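Local coordinates for putative 4-Hydroxy-2-oxoglutarate aldolase / 2-dehydro-3-deoxyphosphogluconate aldolase (Yersinia enterocolitica, PDB 3LM7), which is a putative aldolase of the KDGP aldolase family, with a TIM-barrel type fold, at residues 127-132 with 145-150; 118-123 with 162-167; 97-102 with 152-157; 182-187 with 211-216; 68-73 with 90-95. One frame throughout, in Å; residues are numbered along the deposited sequence.

Interaction 1: residues 127-132 with 145-150; sequences GYVKIS and VPVTTA
Three backbone hydrogen bonds tie residues 127-132 to 145-150. Val129 and Val145 form an antiparallel hydrogen-bonded pair: Val129 N donates to Val145 O at 2.9 Å, nearly in line with the carbonyl, and Val145 N returns a bond to Val129 O at 3.0 Å. The third bond, from Val147 N to Gly127 O, is also 2.9 Å long, but its donor stands 39° out of the carbonyl plane. Between them Tyr128 and Pro146 make a non-hydrogen-bonded pair, and Tyr128 CA sends a CA-H...O contact to Val145 O. The result is an antiparallel strand pair, tied by a backbone bond between Lys130 and Ser121 to the chain just past barrel strand 115-120. Its second strand runs straight into helix 147-156, with Pro146 as the N-cap residue.

The apolar contacts lie mainly on the side of Val129 and Val145. Val129 splits its two methyls: CG1 meets Val147 CG2, while CG2 presses on Ala150 CB at 3.5 Å, one turn further along the helix. Ile131 holds CG1 between its backbone N and carbonyl carbon (chi1 61°), which leaves CG2 to touch both Val145 CG2, 3.8 Å away, and Ala150 CB. Behind this group lie Ile120 of strand 115-120 and, beyond Val147, helix 173-185. Tyr128 is exposed; its ring lies obliquely by Pro146, with CE1 4.1 Å from Pro146 CG.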
# COMPACT_ATOMS: atom_id res chain seq x y z
N GLY A 127 -10.54 2.57 -20.36
CA GLY A 127 -9.79 3.79 -20.04
C GLY A 127 -10.59 5.07 -19.76
O GLY A 127 -9.98 6.10 -19.41
N TYR A 128 -11.91 5.00 -19.88
CA TYR A 128 -12.79 6.19 -19.76
C TYR A 128 -13.95 5.90 -18.80
O TYR A 128 -14.60 4.86 -18.92
CB TYR A 128 -13.36 6.63 -21.16
CG TYR A 128 -12.21 7.10 -22.01
CD1 TYR A 128 -11.75 8.42 -21.98
CD2 TYR A 128 -11.48 6.15 -22.77
CE1 TYR A 128 -10.60 8.81 -22.74
CE2 TYR A 128 -10.32 6.51 -23.49
CZ TYR A 128 -9.91 7.82 -23.49
OH TYR A 128 -8.80 8.09 -24.25
N VAL A 129 -14.21 6.84 -17.86
CA VAL A 129 -15.20 6.63 -16.86
C VAL A 129 -16.17 7.83 -16.76
O VAL A 129 -15.79 8.99 -17.08
CB VAL A 129 -14.56 6.45 -15.46
CG1 VAL A 129 -13.99 5.04 -15.26
CG2 VAL A 129 -13.53 7.65 -15.12
N LYS A 130 -17.38 7.56 -16.31
CA LYS A 130 -18.42 8.63 -16.18
C LYS A 130 -18.36 9.14 -14.74
O LYS A 130 -18.31 8.33 -13.79
CB LYS A 130 -19.76 8.02 -16.45
CG LYS A 130 -20.93 8.92 -16.05
CD LYS A 130 -22.27 8.19 -16.46
CE LYS A 130 -23.44 8.83 -15.75
NZ LYS A 130 -24.77 8.38 -16.37
N ILE A 131 -18.29 10.45 -14.59
CA ILE A 131 -18.08 11.07 -13.27
C ILE A 131 -19.20 12.00 -12.89
O ILE A 131 -19.17 12.56 -11.80
CB ILE A 131 -16.68 11.85 -13.12
CG1 ILE A 131 -16.60 13.00 -14.16
CG2 ILE A 131 -15.51 10.93 -13.47
CD1 ILE A 131 -15.36 13.91 -13.95
N SER A 132 -20.19 12.19 -13.77
CA SER A 132 -21.34 13.04 -13.50
C SER A 132 -22.39 12.20 -12.72
O SER A 132 -23.49 11.94 -13.23
CB SER A 132 -21.96 13.56 -14.82
OG SER A 132 -22.09 12.44 -15.74
N VAL A 145 -14.36 10.91 -18.81
CA VAL A 145 -13.00 11.44 -18.67
C VAL A 145 -12.05 10.28 -18.54
O VAL A 145 -12.45 9.15 -18.28
CB VAL A 145 -12.85 12.42 -17.47
CG1 VAL A 145 -13.95 13.49 -17.46
CG2 VAL A 145 -12.84 11.62 -16.08
N PRO A 146 -10.77 10.56 -18.72
CA PRO A 146 -9.81 9.47 -18.61
C PRO A 146 -9.75 8.97 -17.17
O PRO A 146 -9.89 9.74 -16.24
CB PRO A 146 -8.47 10.15 -19.01
CG PRO A 146 -8.92 11.35 -19.93
CD PRO A 146 -10.26 11.79 -19.36
N VAL A 147 -9.53 7.67 -17.01
CA VAL A 147 -9.42 7.08 -15.66
C VAL A 147 -8.38 7.83 -14.80
O VAL A 147 -8.70 8.17 -13.62
CB VAL A 147 -9.13 5.54 -15.71
CG1 VAL A 147 -8.80 4.96 -14.30
CG2 VAL A 147 -10.38 4.83 -16.39
N THR A 148 -7.17 8.05 -15.34
CA THR A 148 -6.12 8.69 -14.56
C THR A 148 -6.56 10.09 -14.11
O THR A 148 -6.27 10.58 -12.93
CB THR A 148 -4.82 8.79 -15.36
OG1 THR A 148 -5.09 9.33 -16.71
CG2 THR A 148 -4.19 7.36 -15.41
N THR A 149 -7.22 10.77 -15.02
CA THR A 149 -7.73 12.13 -14.67
C THR A 149 -8.80 12.04 -13.59
O THR A 149 -8.76 12.84 -12.65
CB THR A 149 -8.27 12.84 -15.92
OG1 THR A 149 -7.25 12.77 -16.95
CG2 THR A 149 -8.60 14.36 -15.57
N ALA A 150 -9.74 11.07 -13.66
CA ALA A 150 -10.77 10.93 -12.59
C ALA A 150 -10.13 10.61 -11.27
O ALA A 150 -10.53 11.18 -10.25
CB ALA A 150 -11.84 9.81 -12.94

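Interaction 2: residues 118-123 with 162-167; sequences GLISPT and VKFFPM
Neighbouring parallel strands of the barrel sheet, 115-120 and 161-164, run side by side here and continue into the loops at their C-terminal ends, where Ser121 and Pro122 meet Phe164, Phe165 and Pro166. Lys163 sits in the usual parallel register, its N donating to Gly118 O and its O accepting from Ile120 N, the latter bond almost straight at 172° and 3.1 Å long. Phe165 N then binds Ile120 O, so the pairing carries on beyond the second strand. Ser121 extends it with its side chain: OG, anti to its own carbonyl carbon (chi1 -57°), donates to Phe165 O at 2.7 Å, nearly in line with that C=O.

On the side of Leu119 and Lys163, Leu119 CD1 touches Phe165 CD2 at 3.7 Å and Leu119 CG meets Lys163 CD, the two chains crossing at a slant; Lys163 NZ bonds to Asn96 OD1. Across the cis peptide bond before Pro166, CB of this proline lies over the centre of the Phe165 ring. On the other side, facing helices 147-156 and 173-185, Ile120 CD1 reaches Val162 CG1 at 3.6 Å. Phe164 CG is anti to its backbone N (chi1 -168°), which brings the ring against Pro122; Tyr176 and Val179 of helix 173-185 also touch it. Pro122 CG makes an off-centre CH-pi contact over the Phe164 ring, 4.2 Å from its centroid.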
# COMPACT_ATOMS: atom_id res chain seq x y z
N GLY A 118 -15.61 7.40 -4.08
CA GLY A 118 -16.28 8.32 -4.99
C GLY A 118 -16.80 7.44 -6.14
O GLY A 118 -16.04 6.74 -6.77
N LEU A 119 -18.10 7.53 -6.39
CA LEU A 119 -18.76 6.67 -7.37
C LEU A 119 -18.51 7.21 -8.78
O LEU A 119 -18.86 8.37 -9.08
CB LEU A 119 -20.28 6.63 -7.11
CG LEU A 119 -21.06 5.46 -7.80
CD1 LEU A 119 -22.51 5.30 -7.11
CD2 LEU A 119 -21.21 5.73 -9.29
N ILE A 120 -17.88 6.37 -9.61
CA ILE A 120 -17.67 6.61 -11.00
C ILE A 120 -17.99 5.31 -11.74
O ILE A 120 -17.99 4.20 -11.11
CB ILE A 120 -16.20 7.06 -11.34
CG1 ILE A 120 -15.23 5.90 -11.15
CG2 ILE A 120 -15.79 8.33 -10.51
CD1 ILE A 120 -13.71 6.30 -11.47
N SER A 121 -18.30 5.43 -13.05
CA SER A 121 -19.06 4.35 -13.66
C SER A 121 -18.47 3.93 -15.01
O SER A 121 -17.91 4.74 -15.75
CB SER A 121 -20.55 4.79 -13.83
OG SER A 121 -21.09 5.17 -12.54
N PRO A 122 -18.64 2.63 -15.38
CA PRO A 122 -18.33 2.10 -16.69
C PRO A 122 -18.99 2.91 -17.83
O PRO A 122 -20.04 3.50 -17.63
CB PRO A 122 -18.96 0.68 -16.65
CG PRO A 122 -18.96 0.29 -15.29
CD PRO A 122 -19.22 1.59 -14.50
N THR A 123 -18.33 2.95 -18.97
CA THR A 123 -18.82 3.67 -20.13
C THR A 123 -18.92 2.76 -21.34
O THR A 123 -19.37 3.21 -22.37
CB THR A 123 -17.83 4.79 -20.52
OG1 THR A 123 -16.55 4.23 -20.75
CG2 THR A 123 -17.73 5.90 -19.44
N VAL A 162 -11.82 4.69 -5.43
CA VAL A 162 -12.83 4.70 -6.48
C VAL A 162 -13.87 3.64 -6.13
O VAL A 162 -13.50 2.48 -5.86
CB VAL A 162 -12.16 4.26 -7.82
CG1 VAL A 162 -13.20 3.75 -8.92
CG2 VAL A 162 -11.20 5.37 -8.33
N LYS A 163 -15.17 4.02 -6.15
CA LYS A 163 -16.19 2.98 -6.13
C LYS A 163 -16.60 2.79 -7.61
O LYS A 163 -16.99 3.76 -8.24
CB LYS A 163 -17.42 3.41 -5.33
CG LYS A 163 -18.47 2.30 -5.46
CD LYS A 163 -19.87 2.72 -5.04
CE LYS A 163 -20.17 2.00 -3.74
NZ LYS A 163 -21.36 2.67 -3.09
N PHE A 164 -16.33 1.63 -8.20
CA PHE A 164 -16.58 1.45 -9.61
C PHE A 164 -17.90 0.71 -9.68
O PHE A 164 -17.95 -0.46 -9.34
CB PHE A 164 -15.46 0.63 -10.22
CG PHE A 164 -15.44 0.61 -11.73
CD1 PHE A 164 -15.40 1.77 -12.47
CD2 PHE A 164 -15.41 -0.61 -12.40
CE1 PHE A 164 -15.35 1.73 -13.87
CE2 PHE A 164 -15.35 -0.65 -13.86
CZ PHE A 164 -15.31 0.48 -14.54
N PHE A 165 -18.92 1.40 -10.18
CA PHE A 165 -20.28 0.91 -10.06
C PHE A 165 -21.09 1.49 -11.19
O PHE A 165 -20.89 2.67 -11.51
CB PHE A 165 -20.88 1.42 -8.73
CG PHE A 165 -22.34 1.09 -8.58
CD1 PHE A 165 -22.74 -0.17 -8.17
CD2 PHE A 165 -23.31 2.09 -8.83
CE1 PHE A 165 -24.12 -0.48 -8.02
CE2 PHE A 165 -24.65 1.83 -8.67
CZ PHE A 165 -25.07 0.51 -8.29
N PRO A 166 -22.04 0.76 -11.75
CA PRO A 166 -22.42 -0.67 -11.54
C PRO A 166 -21.53 -1.58 -12.37
O PRO A 166 -21.35 -1.40 -13.59
CB PRO A 166 -23.88 -0.73 -12.03
CG PRO A 166 -23.82 0.28 -13.31
CD PRO A 166 -22.98 1.46 -12.68
N MSE A 167 -20.83 -2.50 -11.71
CA MSE A 167 -20.03 -3.42 -12.51
C MSE A 167 -20.75 -4.49 -13.28
O MSE A 167 -20.17 -5.06 -14.24
CB MSE A 167 -19.02 -4.11 -11.62
CG MSE A 167 -17.84 -3.30 -11.71
SE MSE A 167 -16.50 -3.97 -10.62
CE MSE A 167 -16.11 -5.75 -11.22

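Interaction 3: residues 97-102 with 152-157; sequences QVFTGV and AMLKDM
Phe99 packs the loop between strand 94-95 and helix 102-109 against helix 147-156, one of the helices that wrap the barrel sheet. Its CG is anti to the backbone N (chi1 -180°), and this carries the buried ring out to the C-terminal part of helix 147-156 and the residue after it, where three side chains grip it from different directions. Selenomethionine Met157 bends at its last torsion to lay CE over one face, 3.7 Å from the centroid and only 15° off the normal. Met153 comes instead at the rim: its CB lies near the ring plane, 3.7 Å from Phe99 CZ, and its selenium stands obliquely to the ring. Leu154 CD2 meets the CD1 corner at the same distance of 3.7 Å. Both selenomethionines thus make Met-aromatic contacts, with Met157 SE 4.8 Å from the centroid.

Around Val102, the first residue of helix 102-109, the packing is sparser although the residue is buried. The solvent side of the contact is that of Met153 and Met157, both partly exposed. Val102 touches with single methyls, CG2 resting on Leu154 CD2 and CG1 4.0 Å from Met157 CB.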
# COMPACT_ATOMS: atom_id res chain seq x y z
N GLN A 97 -19.72 7.84 -1.21
CA GLN A 97 -20.17 9.10 -1.81
C GLN A 97 -20.28 9.00 -3.35
O GLN A 97 -19.65 8.14 -3.96
CB GLN A 97 -19.24 10.31 -1.49
CG GLN A 97 -19.67 11.14 -0.23
CD GLN A 97 -21.04 11.78 -0.43
OE1 GLN A 97 -21.62 11.72 -1.52
NE2 GLN A 97 -21.61 12.29 0.65
N VAL A 98 -21.04 9.94 -3.95
CA VAL A 98 -20.97 10.18 -5.40
C VAL A 98 -19.84 11.17 -5.67
O VAL A 98 -19.34 11.82 -4.76
CB VAL A 98 -22.32 10.66 -5.97
CG1 VAL A 98 -23.35 9.50 -5.77
CG2 VAL A 98 -22.79 11.99 -5.36
N PHE A 99 -19.43 11.28 -6.93
CA PHE A 99 -18.19 11.99 -7.26
C PHE A 99 -18.28 13.42 -6.71
O PHE A 99 -17.26 13.96 -6.19
CB PHE A 99 -18.05 11.95 -8.81
CG PHE A 99 -16.81 12.63 -9.34
CD1 PHE A 99 -15.67 11.88 -9.55
CD2 PHE A 99 -16.81 14.02 -9.62
CE1 PHE A 99 -14.47 12.50 -10.04
CE2 PHE A 99 -15.63 14.65 -10.08
CZ PHE A 99 -14.47 13.87 -10.32
N THR A 100 -19.47 14.03 -6.77
CA THR A 100 -19.60 15.45 -6.45
C THR A 100 -19.83 15.65 -4.95
O THR A 100 -20.03 16.76 -4.49
CB THR A 100 -20.86 16.01 -7.20
OG1 THR A 100 -21.99 15.11 -6.99
CG2 THR A 100 -20.57 16.11 -8.69
N GLY A 101 -19.81 14.57 -4.18
CA GLY A 101 -19.99 14.66 -2.74
C GLY A 101 -18.72 14.36 -1.94
O GLY A 101 -18.70 14.58 -0.70
N VAL A 102 -17.65 13.96 -2.63
CA VAL A 102 -16.40 13.56 -1.93
C VAL A 102 -15.73 14.72 -1.17
O VAL A 102 -15.32 14.56 -0.02
CB VAL A 102 -15.42 13.02 -2.95
CG1 VAL A 102 -13.95 12.90 -2.37
CG2 VAL A 102 -15.91 11.68 -3.51
N ALA A 152 -7.08 11.49 -10.31
CA ALA A 152 -6.43 12.70 -9.80
C ALA A 152 -7.48 13.69 -9.23
O ALA A 152 -7.23 14.40 -8.25
CB ALA A 152 -5.60 13.39 -10.95
N MSE A 153 -8.63 13.80 -9.91
CA MSE A 153 -9.72 14.71 -9.37
C MSE A 153 -10.23 14.20 -8.01
O MSE A 153 -10.43 15.01 -7.07
CB MSE A 153 -10.89 14.83 -10.37
CG MSE A 153 -10.44 15.52 -11.62
SE MSE A 153 -11.81 15.55 -13.01
CE MSE A 153 -12.95 16.91 -12.23
N LEU A 154 -10.44 12.89 -7.87
CA LEU A 154 -10.84 12.30 -6.55
C LEU A 154 -9.80 12.64 -5.48
O LEU A 154 -10.18 13.12 -4.37
CB LEU A 154 -10.99 10.78 -6.69
CG LEU A 154 -12.29 10.41 -7.45
CD1 LEU A 154 -12.37 8.95 -7.72
CD2 LEU A 154 -13.60 10.81 -6.66
N LYS A 155 -8.50 12.48 -5.81
CA LYS A 155 -7.44 12.86 -4.84
C LYS A 155 -7.52 14.33 -4.49
O LYS A 155 -7.44 14.71 -3.28
CB LYS A 155 -6.04 12.55 -5.38
CG LYS A 155 -5.67 11.03 -5.53
CD LYS A 155 -4.21 10.96 -6.10
CE LYS A 155 -3.63 9.57 -6.09
NZ LYS A 155 -2.39 9.63 -6.89
N ASP A 156 -7.67 15.18 -5.51
CA ASP A 156 -7.76 16.63 -5.29
C ASP A 156 -8.94 16.95 -4.38
O ASP A 156 -8.94 17.97 -3.65
CB ASP A 156 -7.98 17.37 -6.62
CG ASP A 156 -6.73 17.44 -7.48
OD1 ASP A 156 -5.62 17.37 -6.90
OD2 ASP A 156 -6.86 17.63 -8.72
N MSE A 157 -9.99 16.14 -4.46
CA MSE A 157 -11.18 16.37 -3.61
C MSE A 157 -11.10 15.73 -2.21
O MSE A 157 -11.99 15.93 -1.43
CB MSE A 157 -12.47 15.98 -4.37
CG MSE A 157 -12.67 16.94 -5.58
SE MSE A 157 -14.21 16.52 -6.64
CE MSE A 157 -14.09 14.66 -6.78

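Interaction 4: residues 182-187 with 211-216; sequences ACAATG and AGVTKV. With K (potassium ion), chain E.
Val213 has CG1 anti to its backbone N (chi1 -177°), which turns CG2 to the end of helix 173-185, 4.1 Å from Cys183 CB. Gly212, with phi 104°, bends the chain sharply just before it, and the methyl of Ala184 lodges against this bend, with Ala184 CB 3.5 Å from Gly212 C. Both helices that meet here end in a Schellman motif, with Gly187 and Gly212 as their C' residues of positive phi. Thr186 OG1 adds a bond of 2.8 Å to Ala182 O, which also accepts from Thr186 N on the opposite face of its plane.

One water links the backbones, accepting from Thr214 N at 2.9 Å and donating weakly to Cys183 O. Ala211 O binds a potassium ion at 2.6 Å; four waters and Ala211 O of the second subunit also coordinate it, which places the ion at the subunit interface. There Ala185 O also accepts a hydrogen bond from Arg14 of that subunit.

Within the chain, the contact joins the C-terminal ends of helices 173-185 and 201-211, with Cys183 resting on Ile151 of helix 147-156 and Val213 on Leu190 of strand 189-192.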
# COMPACT_ATOMS: atom_id res chain seq x y z
N ALA A 182 -4.65 1.33 -13.14
CA ALA A 182 -4.48 2.76 -12.94
C ALA A 182 -4.47 3.11 -11.41
O ALA A 182 -3.63 3.93 -10.92
CB ALA A 182 -5.62 3.54 -13.71
N CYS A 183 -5.31 2.43 -10.62
CA CYS A 183 -5.27 2.67 -9.16
C CYS A 183 -3.91 2.22 -8.61
O CYS A 183 -3.36 2.89 -7.78
CB CYS A 183 -6.37 1.86 -8.43
SG CYS A 183 -8.09 2.62 -8.72
N ALA A 184 -3.47 1.02 -8.98
CA ALA A 184 -2.16 0.51 -8.52
C ALA A 184 -1.08 1.52 -8.91
O ALA A 184 -0.19 1.84 -8.10
CB ALA A 184 -1.86 -0.89 -9.18
N ALA A 185 -1.13 1.99 -10.15
CA ALA A 185 -0.06 2.94 -10.61
C ALA A 185 -0.03 4.22 -9.75
O ALA A 185 1.04 4.80 -9.52
CB ALA A 185 -0.29 3.33 -12.11
N THR A 186 -1.21 4.70 -9.35
CA THR A 186 -1.32 6.01 -8.72
C THR A 186 -1.41 5.87 -7.21
O THR A 186 -1.67 6.86 -6.55
CB THR A 186 -2.62 6.77 -9.21
OG1 THR A 186 -3.79 5.95 -8.98
CG2 THR A 186 -2.53 7.07 -10.73
N GLY A 187 -1.27 4.65 -6.67
CA GLY A 187 -1.41 4.48 -5.20
C GLY A 187 -2.82 4.68 -4.67
O GLY A 187 -3.01 5.02 -3.51
N ALA A 211 -3.20 -6.56 -10.27
CA ALA A 211 -2.84 -5.19 -10.69
C ALA A 211 -1.93 -4.46 -9.69
O ALA A 211 -1.07 -3.63 -10.09
CB ALA A 211 -4.14 -4.35 -10.96
N GLY A 212 -2.04 -4.82 -8.41
CA GLY A 212 -1.18 -4.24 -7.37
C GLY A 212 -1.95 -3.21 -6.51
O GLY A 212 -1.35 -2.43 -5.78
N VAL A 213 -3.29 -3.20 -6.61
CA VAL A 213 -4.06 -2.26 -5.78
C VAL A 213 -3.79 -2.50 -4.26
O VAL A 213 -3.95 -3.61 -3.79
CB VAL A 213 -5.58 -2.30 -6.08
CG1 VAL A 213 -6.32 -1.25 -5.25
CG2 VAL A 213 -5.84 -2.08 -7.58
N THR A 214 -3.41 -1.44 -3.56
CA THR A 214 -2.98 -1.52 -2.17
C THR A 214 -4.11 -1.87 -1.18
O THR A 214 -3.89 -2.68 -0.25
CB THR A 214 -2.30 -0.23 -1.77
OG1 THR A 214 -1.18 -0.08 -2.68
CG2 THR A 214 -1.68 -0.38 -0.37
N LYS A 215 -5.28 -1.25 -1.36
CA LYS A 215 -6.45 -1.60 -0.55
C LYS A 215 -7.61 -1.83 -1.45
O LYS A 215 -7.93 -0.98 -2.34
CB LYS A 215 -6.79 -0.43 0.38
CG LYS A 215 -5.59 0.01 1.31
CD LYS A 215 -5.48 -0.80 2.50
CE LYS A 215 -4.49 -0.25 3.53
NZ LYS A 215 -3.12 -0.58 3.10
N VAL A 216 -8.30 -2.93 -1.21
CA VAL A 216 -9.46 -3.30 -2.02
C VAL A 216 -10.63 -3.51 -1.09
O VAL A 216 -10.48 -4.20 -0.08
CB VAL A 216 -9.21 -4.62 -2.83
CG1 VAL A 216 -10.39 -4.84 -3.79
CG2 VAL A 216 -7.87 -4.49 -3.60
K K E . 0.47 -3.48 -12.25
O HOH W 1 -3.10 1.13 -4.86
O HOH W 2 -0.12 -0.59 -12.51
O HOH W 3 2.01 -2.99 -14.84
O HOH W 4 -0.82 -5.46 -13.77
O HOH W 5 1.19 -6.27 -11.61

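Interaction 5: residues 68-73 with 90-95; sequences LSVGLG and VQPQHV
Ser69 OG and His94 ND1 lie 2.7 Å apart in a hydrogen bond whose proton could sit on either partner. The serine oxygen meets the imidazole at its edge, near the ring plane; His94 CG is anti to the backbone N (chi1 -173°), and so is Ser69 OG, which extends both groups from the same face of the sheet. Each has a second partner, Asn18 OD1 for Ser69 OG and Glu191 OE1 for His94 NE2, consistent with a buried polar chain that runs through the interior of the barrel and probably fixes the rotation of the ring.

The backbone pairing is parallel, with Val70 N donating to His94 O at 2.9 Å. At its start the bonding is poorer: Leu68 O takes two weak bonds, from Gln93 N and His94 N, at 3.4 and 3.3 Å.

On the face of Val70 and Val95 the contact is apolar. Val70 CG2 touches Pro92 CG at 3.7 Å, crossing it at about a right angle, and beside it Leu68 CD2 presses tightly on Val90 CG1 at 3.5 Å. Met57 of helix 50-63 packs over Leu68, Val70 and Val90. Strand 68-71, helix 80-90 and strand 94-95 form a beta-alpha-beta unit, the repeating element of TIM-barrel folds.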
# COMPACT_ATOMS: atom_id res chain seq x y z
N LEU A 68 -18.22 0.65 10.50
CA LEU A 68 -19.46 1.11 9.92
C LEU A 68 -19.13 1.80 8.58
O LEU A 68 -18.15 2.54 8.49
CB LEU A 68 -20.07 2.15 10.90
CG LEU A 68 -21.27 2.97 10.37
CD1 LEU A 68 -22.47 2.16 10.10
CD2 LEU A 68 -21.63 4.07 11.43
N SER A 69 -19.95 1.52 7.56
CA SER A 69 -19.89 2.21 6.27
C SER A 69 -21.20 2.96 6.12
O SER A 69 -22.29 2.34 6.04
CB SER A 69 -19.81 1.15 5.15
OG SER A 69 -19.83 1.79 3.89
N VAL A 70 -21.14 4.29 6.08
CA VAL A 70 -22.36 5.10 5.86
C VAL A 70 -22.79 5.02 4.36
O VAL A 70 -22.00 5.37 3.50
CB VAL A 70 -22.11 6.58 6.24
CG1 VAL A 70 -23.40 7.39 5.96
CG2 VAL A 70 -21.67 6.59 7.73
N GLY A 71 -24.01 4.50 4.10
CA GLY A 71 -24.48 4.32 2.74
C GLY A 71 -25.38 5.41 2.22
O GLY A 71 -26.17 6.01 2.96
N LEU A 72 -25.28 5.69 0.93
CA LEU A 72 -26.31 6.48 0.25
C LEU A 72 -27.63 5.65 0.12
O LEU A 72 -28.67 6.13 0.45
CB LEU A 72 -25.84 6.86 -1.17
CG LEU A 72 -24.53 7.71 -1.21
CD1 LEU A 72 -23.74 7.39 -2.51
CD2 LEU A 72 -24.83 9.21 -1.03
N GLY A 73 -27.53 4.40 -0.26
CA GLY A 73 -28.73 3.58 -0.56
C GLY A 73 -28.65 3.31 -2.06
O GLY A 73 -29.13 4.12 -2.90
N VAL A 90 -21.01 11.10 12.94
CA VAL A 90 -20.76 9.72 13.31
C VAL A 90 -19.26 9.37 13.37
O VAL A 90 -18.86 8.54 14.19
CB VAL A 90 -21.50 8.76 12.34
CG1 VAL A 90 -21.04 7.29 12.57
CG2 VAL A 90 -23.01 8.93 12.54
N GLN A 91 -18.47 9.92 12.46
CA GLN A 91 -17.04 9.58 12.31
C GLN A 91 -16.83 8.08 12.16
O GLN A 91 -16.12 7.45 12.98
CB GLN A 91 -16.23 10.09 13.52
CG GLN A 91 -16.33 11.61 13.67
CD GLN A 91 -15.37 12.30 12.68
OE1 GLN A 91 -14.20 11.98 12.62
NE2 GLN A 91 -15.89 13.28 11.93
N PRO A 92 -17.39 7.50 11.09
CA PRO A 92 -17.24 6.08 10.83
C PRO A 92 -15.90 5.76 10.22
O PRO A 92 -15.05 6.68 10.00
CB PRO A 92 -18.34 5.82 9.76
CG PRO A 92 -18.20 7.06 8.86
CD PRO A 92 -18.01 8.20 9.93
N GLN A 93 -15.69 4.46 9.90
CA GLN A 93 -14.50 4.04 9.18
C GLN A 93 -14.61 4.27 7.68
O GLN A 93 -13.59 4.36 7.01
CB GLN A 93 -14.19 2.55 9.42
CG GLN A 93 -13.54 2.38 10.83
CD GLN A 93 -13.42 0.90 11.21
OE1 GLN A 93 -13.66 0.03 10.38
NE2 GLN A 93 -13.07 0.62 12.50
N HIS A 94 -15.82 4.42 7.18
CA HIS A 94 -16.02 4.39 5.73
C HIS A 94 -17.26 5.17 5.34
O HIS A 94 -18.31 5.08 6.04
CB HIS A 94 -16.22 2.91 5.27
CG HIS A 94 -16.27 2.77 3.78
ND1 HIS A 94 -17.46 2.77 3.08
CD2 HIS A 94 -15.28 2.65 2.85
CE1 HIS A 94 -17.21 2.60 1.80
NE2 HIS A 94 -15.90 2.55 1.62
N VAL A 95 -17.18 5.88 4.19
CA VAL A 95 -18.32 6.67 3.73
C VAL A 95 -18.48 6.40 2.23
O VAL A 95 -17.48 6.46 1.50
CB VAL A 95 -18.02 8.20 3.90
CG1 VAL A 95 -19.12 9.12 3.23
CG2 VAL A 95 -17.83 8.56 5.45

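All five contacts are largely buried. Interaction 5 lies nearest the chain centre and, like interaction 2, pairs parallel strands of the barrel sheet; Ser69 and His94 share one face in interaction 5, whereas in interaction 2 Lys163 shares its face with Leu119. Interactions 1 and 3 share helix 147-156, meeting where Ile131 packs on Phe99 and Met153: the first is hydrogen-bonded antiparallel pairing with an exposed rim at Tyr128 and Pro146, the second purely apolar. Interaction 1 joins interaction 2 through the Lys130 N to Ser121 O bond. Interaction 4 buries the least surface of the five and lies at the subunit interface with potassium, reaching interaction 3 through Lys155 NZ and Thr186 O.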